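Long-range contact in DNA/RNA-binding protein Alba (Thermoplasma volcanium, PDB 4Z9E), which probably binds double-stranded DNA tightly without sequence specificity and takes part in compacting the archaeal chromosome: residues R37-I41 with V80-E84. Numbering follows the deposited sequence.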
loop_
_atom_site.group_PDB
_atom_site.type_symbol
_atom_site.label_atom_id
_atom_site.label_comp_id
_atom_site.label_asym_id
_atom_site.label_seq_id
_atom_site.Cartn_x
_atom_site.Cartn_y
_atom_site.Cartn_z
ATOM N N ARG A 37 2.651 -8.016 -4.369
ATOM C CA ARG A 37 1.697 -7.832 -5.447
ATOM C C ARG A 37 0.313 -8.293 -5.007
ATOM O O ARG A 37 0.177 -9.253 -4.239
ATOM C CB ARG A 37 2.074 -8.707 -6.652
ATOM C CG ARG A 37 3.443 -8.501 -7.258
ATOM C CD ARG A 37 3.391 -9.048 -8.676
ATOM N NE ARG A 37 4.534 -9.879 -9.018
ATOM C CZ ARG A 37 4.682 -11.146 -8.631
ATOM N NH1 ARG A 37 3.763 -11.726 -7.867
ATOM N NH2 ARG A 37 5.759 -11.835 -9.003
ATOM N N GLY A 38 -0.715 -7.642 -5.551
ATOM C CA GLY A 38 -2.090 -8.063 -5.342
ATOM C C GLY A 38 -2.541 -7.989 -3.891
ATOM O O GLY A 38 -2.295 -7.012 -3.207
ATOM N N LYS A 39 -3.219 -9.037 -3.448
ATOM C CA LYS A 39 -3.751 -9.142 -2.109
ATOM C C LYS A 39 -2.685 -8.904 -1.040
ATOM O O LYS A 39 -2.940 -8.189 -0.066
ATOM C CB LYS A 39 -4.425 -10.497 -1.916
ATOM C CG LYS A 39 -5.685 -10.691 -2.750
ATOM C CD LYS A 39 -6.289 -12.079 -2.521
ATOM C CE LYS A 39 -7.572 -12.301 -3.325
ATOM N NZ LYS A 39 -8.127 -13.673 -3.100
ATOM N N THR A 40 -1.481 -9.427 -1.253
ATOM C CA THR A 40 -0.442 -9.386 -0.230
ATOM C C THR A 40 0.191 -8.016 0.007
ATOM O O THR A 40 0.995 -7.850 0.929
ATOM C CB THR A 40 0.621 -10.487 -0.452
ATOM O OG1 THR A 40 0.973 -10.526 -1.824
ATOM C CG2 THR A 40 0.031 -11.843 -0.107
ATOM N N ILE A 41 -0.177 -7.027 -0.803
ATOM C CA ILE A 41 0.166 -5.632 -0.502
ATOM C C ILE A 41 -0.216 -5.242 0.945
ATOM O O ILE A 41 0.534 -4.520 1.617
ATOM C CB ILE A 41 -0.455 -4.681 -1.544
ATOM C CG1 ILE A 41 0.247 -4.882 -2.895
ATOM C CG2 ILE A 41 -0.392 -3.223 -1.105
ATOM C CD1 ILE A 41 -0.400 -4.137 -4.041
ATOM N N VAL A 80 -1.937 -6.442 -12.225
ATOM C CA VAL A 80 -1.858 -6.506 -10.784
ATOM C C VAL A 80 -1.097 -5.337 -10.220
ATOM O O VAL A 80 -0.100 -4.911 -10.815
ATOM C CB VAL A 80 -1.264 -7.878 -10.360
ATOM C CG1 VAL A 80 0.214 -8.037 -10.759
ATOM C CG2 VAL A 80 -1.564 -8.191 -8.915
ATOM N N SER A 81 -1.599 -4.802 -9.097
ATOM C CA SER A 81 -0.929 -3.734 -8.342
ATOM C C SER A 81 0.306 -4.269 -7.584
ATOM O O SER A 81 0.362 -5.428 -7.156
ATOM C CB SER A 81 -1.896 -3.117 -7.334
ATOM O OG SER A 81 -2.854 -2.261 -7.942
ATOM N N SER A 82 1.298 -3.410 -7.405
ATOM C CA SER A 82 2.486 -3.801 -6.690
ATOM C C SER A 82 2.998 -2.660 -5.796
ATOM O O SER A 82 2.764 -1.468 -6.079
ATOM C CB SER A 82 3.562 -4.275 -7.671
ATOM O OG SER A 82 4.470 -3.236 -7.944
ATOM N N ILE A 83 3.682 -3.027 -4.718
ATOM C CA ILE A 83 4.276 -2.041 -3.824
ATOM C C ILE A 83 5.717 -2.443 -3.595
ATOM O O ILE A 83 6.049 -3.627 -3.579
ATOM C CB ILE A 83 3.499 -1.872 -2.500
ATOM C CG1 ILE A 83 4.042 -0.698 -1.687
ATOM C CG2 ILE A 83 3.585 -3.129 -1.669
ATOM C CD1 ILE A 83 3.196 -0.318 -0.481
ATOM N N GLU A 84 6.561 -1.428 -3.469
ATOM C CA GLU A 84 7.945 -1.586 -3.110
ATOM C C GLU A 84 8.151 -0.592 -1.982
ATOM O O GLU A 84 7.926 0.613 -2.169
ATOM C CB GLU A 84 8.822 -1.265 -4.314
ATOM C CG GLU A 84 10.320 -1.260 -4.077
ATOM C CD GLU A 84 11.105 -0.759 -5.296
ATOM O OE1 GLU A 84 10.789 -1.178 -6.442
ATOM O OE2 GLU A 84 12.043 0.059 -5.115
#
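The backbone N of G38 donates to S81 O (2.9 Å), a nearly straight bond at 163° that meets the carbonyl from somewhat off its plane. The same oxygen takes a CA-H...O contact from R37 CA at 3.2 Å, as expected where R37 and S82 form an antiparallel non-hydrogen-bonded pair. Strand 31-37 ends here; the chain leaves the sheet at G38, whose positive phi of 63° suits a glycine, and turns into helix 41-55. Within this turn T40 OG1 holds R37 O at 2.8 Å. In the mixed four-stranded Alba sheet, strand 80-88 lies between strands 31-37 and 60-69, with helix 41-55 packed on one face. I41, at the start of that helix, makes an apolar contact with I83, whose CG2 faces the fork of the I41 side chain, 4.0 Å from both CG1 and CG2. I41 CD1 lies over the S81 peptide, 3.5 Å from S81 O, and touches S81 CB. With chi1 at 68°, V80 turns CG2 onto G38 N and CA and leaves CG1 to meet R37 CD at 3.9 Å. The second subunit approaches here: its D46 hydrogen-bonds S81 OG, and its S42 OG donates to G38 O.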